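Local coordinates for ATP-dependent Clp endopeptidase (Clostridium difficile, PDB 3FES), which probably serves, through this amino-terminal domain of the ClpC ATPase, to recruit adaptors or substrates for ATP-driven unfolding and delivery to a partner protease, at residues Ala23-His28 with Gly73-Glu78; Ile110-Ile115 with Arg134-Leu139; Ala60-Lys65 with Asn123-Tyr128; Asp17-Ser22 with Glu34-Gly39; Asn29-Glu34 with Glu78-Ser83. All blocks are in the same frame, centred on the assembly; numbering follows the deposited sequence. Where two conformers were deposited one is given.

The five contacts illustrate how a small helical domain is tied together from a buried centre outward. Interaction 4, the crossing of helices 10-25 and 33-43, lies about 7 Å from the centre of the chain. The centres of interactions 4 and 5 are about 9 Å apart, and Phe20 bridges the two by packing on Val31, Ile80 and Leu82. Interaction 1 continues the same connection outward and shares Glu78 with interaction 5. Across the chain's centre from interactions 1 and 5, interaction 2 reaches interaction 4 through Ile110 and Leu111, which meet Ile36 and Leu37. Interaction 3 joins helix 59-70 to helix 120-129. A bound magnesium ion lies about 10 Å from the side chain of Leu139 and about 12 Å from that of Leu18.

Interaction 1: Ala23-His28 with Gly73-Glu78; sequences AKSLGH and GEEISE
A Schellman motif ends helix 10-25, and the loop 73-78 docks on the last carbonyls of that helix end. Gly27, with positive phi, turns the chain out of the helix; its N bonds back to Lys24 O, and His28 N to Ala23 O. Lys24 O also accepts a hydrogen bond from Ile76 N, at 3.1 Å and nearly straight (165° at the hydrogen). Its two donors approach from opposite faces of the carbonyl plane, so one oxygen serves both the turn and the loop. A second backbone bond, Gly73 N to Leu26 O at 2.8 Å, pins the start of the loop, its donor again above the carbonyl plane.

Lys24 stretches beside the loop, its CB, CG and CD passing Ile76 O, and bends at its last torsion (chi4 -111°) to set NZ 2.6 Å from Glu78 O. Ile76 packs on Gly27 and His28: CG1 lies against Gly27 CA, and CD1 comes within 3.2 Å of His28 O. Gly27 CA itself is only 3.0 Å from Glu74 O, a fit that leaves no room for a side chain. One water donates to both Ser25 O and Gly73 O, another joins Ser25 OG to Glu75 OE2; Ser25 OG also bonds to Glu21 O. His28 NE2 is hydrogen-bonded to Gly71 O, just before the loop segment. The arrangement is a Schellman C-cap with its glycine of positive phi, here also receiving Ile76 N.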
# COMPACT_ATOMS: atom_id res chain seq x y z
N ALA A 23 -8.65 -0.22 -7.77
CA ALA A 23 -9.94 0.33 -7.32
C ALA A 23 -10.92 0.37 -8.50
O ALA A 23 -12.07 -0.08 -8.42
CB ALA A 23 -9.73 1.72 -6.73
N LYS A 24 -10.45 0.92 -9.62
CA LYS A 24 -11.32 1.02 -10.78
C LYS A 24 -11.87 -0.35 -11.21
O LYS A 24 -13.08 -0.49 -11.49
CB LYS A 24 -10.56 1.63 -11.96
CG LYS A 24 -10.36 3.14 -11.86
CD LYS A 24 -9.70 3.61 -13.18
CE LYS A 24 -9.12 5.00 -13.05
NZ LYS A 24 -9.91 5.94 -13.88
N SER A 25 -10.96 -1.32 -11.28
CA SER A 25 -11.26 -2.70 -11.63
C SER A 25 -12.38 -3.27 -10.79
O SER A 25 -13.23 -3.99 -11.30
CB SER A 25 -10.04 -3.59 -11.47
OG SER A 25 -9.16 -3.43 -12.55
N LEU A 26 -12.36 -2.94 -9.50
CA LEU A 26 -13.34 -3.45 -8.53
C LEU A 26 -14.62 -2.61 -8.42
O LEU A 26 -15.51 -2.93 -7.60
CB LEU A 26 -12.68 -3.56 -7.16
CG LEU A 26 -11.45 -4.48 -7.09
CD1 LEU A 26 -10.74 -4.25 -5.79
CD2 LEU A 26 -11.85 -5.99 -7.32
N GLY A 27 -14.74 -1.57 -9.25
CA GLY A 27 -15.86 -0.63 -9.18
C GLY A 27 -15.85 0.20 -7.89
O GLY A 27 -16.91 0.55 -7.36
N HIS A 28 -14.65 0.51 -7.40
CA HIS A 28 -14.49 1.33 -6.19
C HIS A 28 -14.06 2.73 -6.62
O HIS A 28 -13.03 2.87 -7.30
CB HIS A 28 -13.42 0.73 -5.27
CG HIS A 28 -13.79 -0.62 -4.73
ND1 HIS A 28 -12.90 -1.42 -4.05
CD2 HIS A 28 -14.94 -1.33 -4.82
CE1 HIS A 28 -13.50 -2.55 -3.71
NE2 HIS A 28 -14.74 -2.52 -4.18
N GLY A 73 -18.21 -3.79 -7.79
CA GLY A 73 -19.21 -3.27 -8.72
C GLY A 73 -18.62 -3.26 -10.10
O GLY A 73 -17.54 -3.79 -10.30
N GLU A 74 -19.31 -2.68 -11.07
CA GLU A 74 -18.80 -2.68 -12.44
C GLU A 74 -17.56 -1.80 -12.59
O GLU A 74 -17.37 -0.86 -11.81
CB GLU A 74 -19.88 -2.24 -13.41
CG GLU A 74 -21.00 -3.28 -13.57
CD GLU A 74 -22.28 -2.68 -14.11
OE1 GLU A 74 -22.77 -1.68 -13.53
OE2 GLU A 74 -22.81 -3.20 -15.12
N GLU A 75 -16.72 -2.06 -13.60
CA GLU A 75 -15.50 -1.27 -13.79
C GLU A 75 -15.81 0.21 -13.99
O GLU A 75 -16.77 0.57 -14.65
CB GLU A 75 -14.64 -1.80 -14.94
CG GLU A 75 -13.70 -2.95 -14.56
CD GLU A 75 -12.26 -2.77 -15.08
OE1 GLU A 75 -11.75 -1.62 -15.13
OE2 GLU A 75 -11.61 -3.78 -15.40
N ILE A 76 -14.98 1.07 -13.39
CA ILE A 76 -15.10 2.52 -13.59
C ILE A 76 -14.07 2.98 -14.62
O ILE A 76 -12.91 2.56 -14.59
CB ILE A 76 -14.82 3.27 -12.28
CG1 ILE A 76 -15.56 2.61 -11.13
CG2 ILE A 76 -15.16 4.77 -12.42
CD1 ILE A 76 -15.04 3.02 -9.82
N SER A 77 -14.49 3.87 -15.52
CA SER A 77 -13.58 4.38 -16.54
C SER A 77 -13.13 5.82 -16.26
O SER A 77 -12.05 6.21 -16.68
CB SER A 77 -14.21 4.27 -17.93
OG SER A 77 -15.47 4.91 -17.95
N GLU A 78 -13.95 6.60 -15.55
CA GLU A 78 -13.59 7.98 -15.21
C GLU A 78 -12.61 8.06 -14.03
O GLU A 78 -12.23 7.03 -13.47
CB GLU A 78 -14.83 8.85 -14.96
CG GLU A 78 -15.57 8.51 -13.67
CD GLU A 78 -16.70 7.54 -13.91
OE1 GLU A 78 -16.99 7.22 -15.08
OE2 GLU A 78 -17.30 7.08 -12.91
O HOH W 1 -15.53 -5.15 -11.47
O HOH W 2 -9.47 -5.21 -15.00

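Interaction 2: Ile110-Ile115 with Arg134-Leu139; sequences ILLAII and RTLAQL
Leu139 and Ile115 lead a contact made by aliphatic groups between helices 107-117 and 132-142, whose segments run roughly antiparallel, 150° apart, with axes 10.6 Å from each other at closest approach. No hydrogen bond crosses the interface.

Methyl-to-backbone packing comes first. Leu139 CD2 pushes between Leu111 and Leu112 until it lies 3.4 Å from Leu112 N, closer than any side-chain pair in the contact. Leu139 CG stands anti to the backbone N (chi1 176°), and chi2 of 57° then sets the CD branches, of which CD2 does the touching.

Side-chain packing surrounds this methyl. Leu111 and Leu139 slide past each other in opposite directions, with Leu111 CG 4.0 Å from Leu139 CD2, while Leu112 CD1 meets the same methyl at 3.8 Å. Farther along, Ile115 CD1 touches Thr135 CG2 at 3.9 Å, and its other branch, CG2, faces Leu136 CD1 at 4.1 Å. Leu111 CD2 also lies near Thr135 CG2, the two side chains crossing at about a right angle.

As for polar bonding, Thr135 OG1 hydrogen-bonds to Val131 O, just ahead of the helix, whereas CG2 is presented to Leu111 and Ile115. Thr135 and Leu139 also touch helix 47-55, and Leu111 packs on Leu37. Such interlocking aliphatic contacts between near-antiparallel helices are characteristic of the all-helical bundle of the Clp amino-terminal domain.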
# COMPACT_ATOMS: atom_id res chain seq x y z
N ILE A 110 6.01 3.83 1.97
CA ILE A 110 4.55 3.74 1.90
C ILE A 110 4.07 2.58 2.77
O ILE A 110 3.14 2.75 3.52
CB ILE A 110 4.06 3.62 0.46
CG1 ILE A 110 4.57 4.85 -0.33
CG2 ILE A 110 2.49 3.51 0.41
CD1 ILE A 110 4.19 4.82 -1.86
N LEU A 111 4.72 1.43 2.70
CA LEU A 111 4.28 0.31 3.54
C LEU A 111 4.52 0.62 5.04
O LEU A 111 3.68 0.30 5.89
CB LEU A 111 4.98 -1.01 3.09
CG LEU A 111 4.51 -2.27 3.86
CD1 LEU A 111 3.00 -2.48 3.78
CD2 LEU A 111 5.29 -3.53 3.31
N LEU A 112 5.64 1.26 5.36
CA LEU A 112 5.89 1.71 6.75
C LEU A 112 4.72 2.58 7.27
O LEU A 112 4.26 2.48 8.43
CB LEU A 112 7.14 2.58 6.77
CG LEU A 112 8.09 2.66 7.95
CD1 LEU A 112 8.22 1.33 8.69
CD2 LEU A 112 9.42 3.05 7.31
N ALA A 113 4.29 3.47 6.40
CA ALA A 113 3.22 4.42 6.72
C ALA A 113 1.87 3.74 6.88
O ALA A 113 1.10 4.10 7.79
CB ALA A 113 3.15 5.47 5.56
N ILE A 114 1.57 2.75 6.02
CA ILE A 114 0.34 1.95 6.16
C ILE A 114 0.32 1.35 7.56
O ILE A 114 -0.65 1.50 8.31
CB ILE A 114 0.23 0.84 5.09
CG1 ILE A 114 -0.11 1.47 3.72
CG2 ILE A 114 -0.92 -0.14 5.43
CD1 ILE A 114 -0.07 0.44 2.56
N ILE A 115 1.41 0.69 7.91
CA ILE A 115 1.51 0.01 9.24
C ILE A 115 1.40 0.99 10.42
O ILE A 115 0.63 0.76 11.39
CB ILE A 115 2.78 -0.83 9.31
CG1 ILE A 115 2.66 -1.98 8.32
CG2 ILE A 115 3.04 -1.39 10.78
CD1 ILE A 115 3.99 -2.74 8.06
N ARG A 134 4.71 -9.31 11.83
CA ARG A 134 5.68 -10.02 11.00
C ARG A 134 6.05 -9.19 9.76
O ARG A 134 7.21 -9.14 9.35
CB ARG A 134 5.14 -11.37 10.59
CG ARG A 134 4.90 -12.26 11.81
CD ARG A 134 5.09 -13.71 11.49
NE ARG A 134 6.51 -13.96 11.27
CZ ARG A 134 7.34 -14.37 12.21
NH1 ARG A 134 6.90 -14.61 13.44
NH2 ARG A 134 8.62 -14.55 11.91
N THR A 135 5.04 -8.52 9.21
CA THR A 135 5.25 -7.62 8.05
C THR A 135 6.16 -6.48 8.46
O THR A 135 7.11 -6.17 7.74
CB THR A 135 3.89 -7.11 7.50
OG1 THR A 135 3.09 -8.23 7.10
CG2 THR A 135 4.07 -6.20 6.31
N LEU A 136 5.89 -5.86 9.61
CA LEU A 136 6.77 -4.83 10.14
C LEU A 136 8.22 -5.30 10.34
O LEU A 136 9.15 -4.59 9.98
CB LEU A 136 6.21 -4.29 11.44
CG LEU A 136 7.02 -3.15 12.04
CD1 LEU A 136 7.13 -1.98 11.09
CD2 LEU A 136 6.37 -2.76 13.36
N ALA A 137 8.40 -6.48 10.93
CA ALA A 137 9.73 -7.02 11.14
C ALA A 137 10.47 -7.21 9.81
O ALA A 137 11.61 -6.81 9.69
CB ALA A 137 9.65 -8.35 11.91
N GLN A 138 9.79 -7.81 8.84
CA GLN A 138 10.40 -8.13 7.54
C GLN A 138 10.75 -6.84 6.80
O GLN A 138 11.79 -6.73 6.14
CB GLN A 138 9.42 -8.93 6.67
CG GLN A 138 10.04 -9.40 5.34
CD GLN A 138 11.04 -10.49 5.56
OE1 GLN A 138 10.69 -11.54 6.09
NE2 GLN A 138 12.31 -10.25 5.15
N LEU A 139 9.87 -5.85 6.93
CA LEU A 139 10.10 -4.54 6.30
C LEU A 139 11.29 -3.87 6.96
O LEU A 139 12.12 -3.30 6.29
CB LEU A 139 8.86 -3.65 6.41
CG LEU A 139 8.97 -2.20 5.88
CD1 LEU A 139 9.38 -2.13 4.40
CD2 LEU A 139 7.63 -1.41 6.14

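Interaction 3: Ala60-Lys65 with Asn123-Tyr128; sequences AYLEGK and NKILNY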
# COMPACT_ATOMS: atom_id res chain seq x y z
N ALA A 60 -4.09 -12.42 -5.62
CA ALA A 60 -5.40 -13.07 -5.56
C ALA A 60 -5.97 -13.07 -4.15
O ALA A 60 -7.15 -12.77 -3.96
CB ALA A 60 -5.34 -14.51 -6.13
N TYR A 61 -5.14 -13.36 -3.15
CA TYR A 61 -5.61 -13.34 -1.76
C TYR A 61 -6.08 -11.94 -1.35
O TYR A 61 -7.19 -11.77 -0.83
CB TYR A 61 -4.55 -13.84 -0.79
CG TYR A 61 -4.94 -13.67 0.66
CD1 TYR A 61 -5.62 -14.69 1.34
CD2 TYR A 61 -4.66 -12.50 1.35
CE1 TYR A 61 -5.99 -14.53 2.68
CE2 TYR A 61 -5.02 -12.33 2.69
CZ TYR A 61 -5.69 -13.34 3.35
OH TYR A 61 -6.04 -13.18 4.67
N LEU A 62 -5.24 -10.94 -1.57
CA LEU A 62 -5.59 -9.57 -1.18
C LEU A 62 -6.87 -9.06 -1.84
O LEU A 62 -7.75 -8.52 -1.17
CB LEU A 62 -4.45 -8.61 -1.50
CG LEU A 62 -3.21 -8.64 -0.62
CD1 LEU A 62 -2.32 -7.46 -1.08
CD2 LEU A 62 -3.60 -8.50 0.85
N GLU A 63 -6.93 -9.22 -3.15
CA GLU A 63 -8.14 -8.94 -3.91
C GLU A 63 -9.39 -9.63 -3.38
O GLU A 63 -10.42 -8.98 -3.22
CB GLU A 63 -7.97 -9.33 -5.35
CG GLU A 63 -7.72 -8.18 -6.24
CD GLU A 63 -7.77 -8.58 -7.68
OE1 GLU A 63 -8.39 -7.82 -8.47
OE2 GLU A 63 -7.19 -9.65 -8.03
N GLY A 64 -9.29 -10.93 -3.12
CA GLY A 64 -10.42 -11.68 -2.55
C GLY A 64 -10.90 -11.10 -1.23
O GLY A 64 -12.10 -10.95 -1.01
N LYS A 65 -9.95 -10.77 -0.35
CA LYS A 65 -10.27 -10.20 0.96
C LYS A 65 -10.92 -8.82 0.84
O LYS A 65 -11.83 -8.48 1.60
CB LYS A 65 -9.03 -10.12 1.86
CG LYS A 65 -8.52 -11.47 2.41
CD LYS A 65 -9.60 -12.32 3.11
CE LYS A 65 -10.38 -11.51 4.17
NZ LYS A 65 -11.48 -12.30 4.79
N ASN A 123 -4.83 -2.52 7.26
CA ASN A 123 -4.42 -3.11 8.55
C ASN A 123 -5.36 -4.22 9.01
O ASN A 123 -4.90 -5.19 9.62
CB ASN A 123 -4.21 -2.02 9.61
CG ASN A 123 -2.91 -1.23 9.36
OD1 ASN A 123 -2.92 -0.02 9.19
ND2 ASN A 123 -1.80 -1.93 9.29
N LYS A 124 -6.66 -4.09 8.71
CA LYS A 124 -7.62 -5.15 9.04
C LYS A 124 -7.25 -6.45 8.34
O LYS A 124 -7.34 -7.52 8.91
CB LYS A 124 -9.07 -4.73 8.70
CG LYS A 124 -9.67 -3.83 9.75
CD LYS A 124 -11.08 -3.39 9.41
CE LYS A 124 -11.55 -2.38 10.43
NZ LYS A 124 -12.96 -1.97 10.21
N ILE A 125 -6.81 -6.33 7.09
CA ILE A 125 -6.40 -7.50 6.32
C ILE A 125 -5.09 -8.07 6.89
O ILE A 125 -4.97 -9.28 7.03
CB ILE A 125 -6.22 -7.16 4.81
CG1 ILE A 125 -7.59 -6.84 4.18
CG2 ILE A 125 -5.47 -8.32 4.09
CD1 ILE A 125 -7.52 -6.26 2.75
N LEU A 126 -4.11 -7.22 7.20
CA LEU A 126 -2.87 -7.72 7.82
C LEU A 126 -3.18 -8.42 9.16
O LEU A 126 -2.65 -9.50 9.46
CB LEU A 126 -1.88 -6.59 8.06
CG LEU A 126 -1.41 -5.93 6.75
CD1 LEU A 126 -0.65 -4.67 7.11
CD2 LEU A 126 -0.51 -6.89 6.01
N ASN A 127 -4.04 -7.80 9.95
CA ASN A 127 -4.40 -8.38 11.25
C ASN A 127 -5.14 -9.70 11.11
O ASN A 127 -4.88 -10.65 11.87
CB ASN A 127 -5.28 -7.39 12.03
CG ASN A 127 -4.51 -6.15 12.45
OD1 ASN A 127 -3.29 -6.15 12.46
ND2 ASN A 127 -5.23 -5.08 12.79
N TYR A 128 -6.07 -9.75 10.16
CA TYR A 128 -6.89 -10.96 9.91
C TYR A 128 -5.98 -12.13 9.54
O TYR A 128 -6.15 -13.27 10.04
CB TYR A 128 -7.90 -10.67 8.78
CG TYR A 128 -8.84 -11.82 8.50
CD1 TYR A 128 -10.07 -11.92 9.15
CD2 TYR A 128 -8.49 -12.83 7.58
CE1 TYR A 128 -10.94 -13.00 8.91
CE2 TYR A 128 -9.35 -13.91 7.33
CZ TYR A 128 -10.56 -13.98 8.00
OH TYR A 128 -11.40 -15.02 7.75
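The ring of Tyr128 carries Lys65 NZ over one face and Tyr61 OH at its edge, near the ring plane. The lysine nitrogen stands 3.9 Å from the ring centroid and 23° off its normal, a cation-pi contact displaced toward the rim, where CE2 and CZ are each 3.7 Å from NZ. Tyr61 OH approaches Tyr128 CD2 at 3.8 Å. One face of the Tyr61 ring is in turn taken by Lys65 CG, offset from its centre, so the lysine chain packs on one tyrosine near its root and on the other with its tip.

These groups join helix 59-70 to helix 120-129 in the helical fold of the Clp amino-terminal domain. The segment axes approach to 11.1 Å with their directions 115° apart, and side chains span the interval. Lys65 is bent at chi2 and chi3, which set CD and CE; beyond them NZ reaches the Tyr128 ring. Its ammonium group also has a long, weak ion pair with Asp68 in its own helix.

Toward the interior the contact becomes aliphatic. Ile125 extends CD1 toward Lys65 CB and rests on Ile66 and Met69 of helix 59-70. Leu62, which also packs on Leu38 and Leu41, crosses Ile125 obliquely, and the meeting point is Leu62 CD2 against Ile125 CG2 at 3.7 Å.

Interaction 4: Asp17-Ser22 with Glu34-Gly39; sequences DLAFES and EHILLG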
# COMPACT_ATOMS: atom_id res chain seq x y z
N ASP A 17 -0.19 4.18 -8.97
CA ASP A 17 -0.99 4.00 -10.19
C ASP A 17 -1.74 2.66 -10.16
O ASP A 17 -2.90 2.57 -10.55
CB ASP A 17 -0.11 4.00 -11.47
CG ASP A 17 0.61 5.33 -11.70
OD1 ASP A 17 0.17 6.37 -11.15
OD2 ASP A 17 1.61 5.31 -12.46
N LEU A 18 -1.06 1.62 -9.68
CA LEU A 18 -1.69 0.29 -9.62
C LEU A 18 -2.82 0.26 -8.58
O LEU A 18 -3.80 -0.49 -8.75
CB LEU A 18 -0.67 -0.83 -9.36
CG LEU A 18 0.26 -1.14 -10.56
CD1 LEU A 18 1.46 -1.93 -10.06
CD2 LEU A 18 -0.47 -1.95 -11.63
N ALA A 19 -2.68 1.08 -7.54
CA ALA A 19 -3.71 1.18 -6.50
C ALA A 19 -4.99 1.74 -7.13
O ALA A 19 -6.11 1.21 -6.92
CB ALA A 19 -3.24 2.04 -5.39
N PHE A 20 -4.82 2.80 -7.93
CA PHE A 20 -5.94 3.39 -8.65
C PHE A 20 -6.56 2.42 -9.66
O PHE A 20 -7.80 2.37 -9.82
CB PHE A 20 -5.48 4.66 -9.37
CG PHE A 20 -5.47 5.91 -8.49
CD1 PHE A 20 -4.42 6.18 -7.63
CD2 PHE A 20 -6.51 6.83 -8.57
CE1 PHE A 20 -4.39 7.35 -6.86
CE2 PHE A 20 -6.51 7.99 -7.80
CZ PHE A 20 -5.44 8.23 -6.92
N GLU A 21 -5.69 1.69 -10.39
CA GLU A 21 -6.16 0.73 -11.39
C GLU A 21 -6.93 -0.40 -10.73
O GLU A 21 -7.96 -0.83 -11.26
CB GLU A 21 -4.97 0.16 -12.17
CG GLU A 21 -5.33 -0.83 -13.28
CD GLU A 21 -4.08 -1.58 -13.77
OE1 GLU A 21 -3.89 -2.76 -13.43
OE2 GLU A 21 -3.25 -0.96 -14.46
N SER A 22 -6.46 -0.85 -9.57
CA SER A 22 -7.19 -1.86 -8.82
C SER A 22 -8.56 -1.41 -8.35
O SER A 22 -9.52 -2.16 -8.51
CB SER A 22 -6.40 -2.33 -7.62
OG SER A 22 -5.34 -3.16 -8.11
N GLU A 34 -6.33 -0.18 1.53
CA GLU A 34 -6.31 -1.56 1.01
C GLU A 34 -5.87 -1.60 -0.45
O GLU A 34 -5.20 -2.53 -0.89
CB GLU A 34 -7.66 -2.27 1.24
CG GLU A 34 -8.84 -1.75 0.42
CD GLU A 34 -9.53 -0.48 0.95
OE1 GLU A 34 -9.00 0.33 1.74
OE2 GLU A 34 -10.67 -0.27 0.56
N HIS A 35 -6.26 -0.58 -1.21
CA HIS A 35 -5.87 -0.52 -2.60
C HIS A 35 -4.40 -0.17 -2.75
O HIS A 35 -3.75 -0.68 -3.64
CB HIS A 35 -6.68 0.51 -3.36
CG HIS A 35 -8.16 0.33 -3.23
ND1 HIS A 35 -8.84 -0.71 -3.83
CD2 HIS A 35 -9.08 1.06 -2.58
CE1 HIS A 35 -10.13 -0.59 -3.57
NE2 HIS A 35 -10.30 0.49 -2.83
N ILE A 36 -3.90 0.73 -1.90
CA ILE A 36 -2.47 1.05 -1.89
C ILE A 36 -1.68 -0.24 -1.56
O ILE A 36 -0.66 -0.54 -2.18
CB ILE A 36 -2.15 2.16 -0.85
CG1 ILE A 36 -2.89 3.47 -1.19
CG2 ILE A 36 -0.62 2.40 -0.76
CD1 ILE A 36 -2.74 4.53 -0.11
N LEU A 37 -2.15 -0.99 -0.55
CA LEU A 37 -1.47 -2.26 -0.23
C LEU A 37 -1.43 -3.23 -1.42
O LEU A 37 -0.37 -3.86 -1.72
CB LEU A 37 -2.17 -2.91 0.99
CG LEU A 37 -1.44 -4.13 1.57
CD1 LEU A 37 -0.21 -3.71 2.34
CD2 LEU A 37 -2.38 -4.84 2.52
N LEU A 38 -2.55 -3.34 -2.13
CA LEU A 38 -2.62 -4.20 -3.30
C LEU A 38 -1.74 -3.63 -4.42
O LEU A 38 -1.05 -4.38 -5.12
CB LEU A 38 -4.07 -4.33 -3.80
CG LEU A 38 -4.33 -5.16 -5.07
CD1 LEU A 38 -3.72 -6.57 -5.00
CD2 LEU A 38 -5.83 -5.19 -5.32
N GLY A 39 -1.75 -2.30 -4.54
CA GLY A 39 -0.86 -1.64 -5.52
C GLY A 39 0.63 -1.94 -5.26
O GLY A 39 1.41 -2.15 -6.22
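His35 O accepts the helical hydrogen bond of Gly39 N at 2.7 Å and, from across the contact, a CA-H...O approach from Ala19 CA at 3.4 Å. Ala19 CB lies close to the same oxygen, 3.3 Å from His35 O, which puts the alanine right at the crossing. Helices 10-25 and 33-43 meet here in the core of the Clp amino-terminal helical bundle, the segment axes only 7.3 Å apart at an angle of 119°. Such closeness depends on small residues: Gly39 CA lies 3.8 Å from Ala19 N, where a side chain on the glycine would clash. Leu18 CD1 borders the glycine at Gly39 O, and His35 CB rests near Ala19 O, 3.7 Å away.

Farther along, Ser22 meets Leu38. Both OG and CB of the serine touch the CD2 methyl, Ser22 OG at 3.5 Å from Leu38 CD2, and OG is also hydrogen-bonded to Arg42 NH1. Arg42 forms a salt bridge with Glu21 as well, which places it across the same pair of helices.

Interaction 5: Asn29-Glu34 with Glu78-Ser83; sequences NIVGSE and EDIVLS
Val31 and Val81 carry the backbone bonds that pair strands 30-31 and 81-82 into a short parallel sheet. Val81 N donates to Asn29 O at 3.2 Å, Val31 N to Val81 O at 2.8 Å, and Ser83 N to Val31 O at 3.0 Å, the last almost straight at 174°. Ile30 CA adds a CA-H...O contact to Val81 O.

Among apolar contacts, Val31 CG2 presses on Ile80 CD1 at 3.3 Å, tighter than usual for two carbons, the side chains crossing at about a right angle. Val31 and Leu82 lie side by side and point the same way, CG1 to CD2 at 3.8 Å; Phe20 covers this face. On the other face, Ile30 CG2 meets Ser83 CB at 3.7 Å.

Gly32 and Ser83 both occupy N-cap positions; Ser83 OG caps Ser86 N. A water bonds to Ser83 OG and, weakly, to Ser33 N. Backbone pairing thus probably helps fix where helices 33-43 and 84-99 start, while Val31, Ile80 and Leu82 bind the sheet to helix 10-25.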
# COMPACT_ATOMS: atom_id res chain seq x y z
N ASN A 29 -14.78 3.78 -6.24
CA ASN A 29 -14.40 5.12 -6.70
C ASN A 29 -13.54 5.88 -5.69
O ASN A 29 -13.14 7.01 -5.92
CB ASN A 29 -15.60 5.94 -7.17
CG ASN A 29 -16.71 5.99 -6.14
OD1 ASN A 29 -16.47 5.87 -4.94
ND2 ASN A 29 -17.94 6.11 -6.62
N ILE A 30 -13.24 5.23 -4.57
CA ILE A 30 -12.36 5.81 -3.56
C ILE A 30 -11.20 4.86 -3.34
O ILE A 30 -11.38 3.69 -3.03
CB ILE A 30 -13.14 6.09 -2.22
CG1 ILE A 30 -14.31 7.06 -2.50
CG2 ILE A 30 -12.19 6.65 -1.17
CD1 ILE A 30 -15.37 7.12 -1.38
N VAL A 31 -9.98 5.38 -3.47
CA VAL A 31 -8.76 4.58 -3.24
C VAL A 31 -8.43 4.64 -1.75
O VAL A 31 -8.10 5.72 -1.22
CB VAL A 31 -7.58 5.17 -4.01
CG1 VAL A 31 -6.28 4.38 -3.74
CG2 VAL A 31 -7.90 5.20 -5.51
N GLY A 32 -8.54 3.50 -1.08
CA GLY A 32 -8.27 3.37 0.36
C GLY A 32 -6.94 2.70 0.62
O GLY A 32 -6.22 2.34 -0.32
N SER A 33 -6.59 2.50 1.89
CA SER A 33 -5.30 1.91 2.23
C SER A 33 -5.19 0.51 1.64
O SER A 33 -4.07 0.08 1.30
CB SER A 33 -5.12 1.81 3.77
OG SER A 33 -6.16 1.07 4.37
N GLU A 34 -6.33 -0.18 1.53
CA GLU A 34 -6.31 -1.56 1.01
C GLU A 34 -5.87 -1.60 -0.45
O GLU A 34 -5.20 -2.53 -0.89
CB GLU A 34 -7.66 -2.27 1.24
CG GLU A 34 -8.84 -1.75 0.42
CD GLU A 34 -9.53 -0.48 0.95
OE1 GLU A 34 -9.00 0.33 1.74
OE2 GLU A 34 -10.67 -0.27 0.56
N GLU A 78 -13.95 6.60 -15.55
CA GLU A 78 -13.59 7.98 -15.21
C GLU A 78 -12.61 8.06 -14.03
O GLU A 78 -12.23 7.03 -13.47
CB GLU A 78 -14.83 8.85 -14.96
CG GLU A 78 -15.57 8.51 -13.67
CD GLU A 78 -16.70 7.54 -13.91
OE1 GLU A 78 -16.99 7.22 -15.08
OE2 GLU A 78 -17.30 7.08 -12.91
N ASP A 79 -12.22 9.29 -13.65
CA ASP A 79 -11.32 9.53 -12.52
C ASP A 79 -11.99 9.31 -11.18
O ASP A 79 -13.17 9.63 -11.00
CB ASP A 79 -10.75 10.95 -12.56
CG ASP A 79 -9.92 11.23 -13.80
OD1 ASP A 79 -9.21 10.32 -14.27
OD2 ASP A 79 -9.97 12.36 -14.31
N ILE A 80 -11.20 8.78 -10.26
CA ILE A 80 -11.57 8.44 -8.89
C ILE A 80 -10.53 9.10 -7.93
O ILE A 80 -9.55 9.71 -8.40
CB ILE A 80 -11.54 6.94 -8.73
CG1 ILE A 80 -10.10 6.45 -8.81
CG2 ILE A 80 -12.41 6.21 -9.81
CD1 ILE A 80 -9.90 5.19 -8.10
N VAL A 81 -10.71 8.97 -6.60
CA VAL A 81 -9.97 9.85 -5.66
C VAL A 81 -9.44 9.14 -4.43
O VAL A 81 -9.99 8.11 -4.05
CB VAL A 81 -10.82 11.08 -5.22
CG1 VAL A 81 -11.19 11.94 -6.44
CG2 VAL A 81 -12.10 10.63 -4.53
N LEU A 82 -8.36 9.67 -3.83
CA LEU A 82 -7.82 9.14 -2.59
C LEU A 82 -8.72 9.50 -1.41
O LEU A 82 -9.21 10.62 -1.31
CB LEU A 82 -6.44 9.72 -2.31
CG LEU A 82 -5.36 9.40 -3.36
CD1 LEU A 82 -4.16 10.25 -3.03
CD2 LEU A 82 -5.02 7.92 -3.25
N SER A 83 -8.89 8.53 -0.51
CA SER A 83 -9.56 8.82 0.76
C SER A 83 -8.59 9.67 1.67
O SER A 83 -7.39 9.74 1.41
CB SER A 83 -9.85 7.51 1.50
OG SER A 83 -8.63 6.92 1.86
O HOH W 3 -8.80 4.26 3.62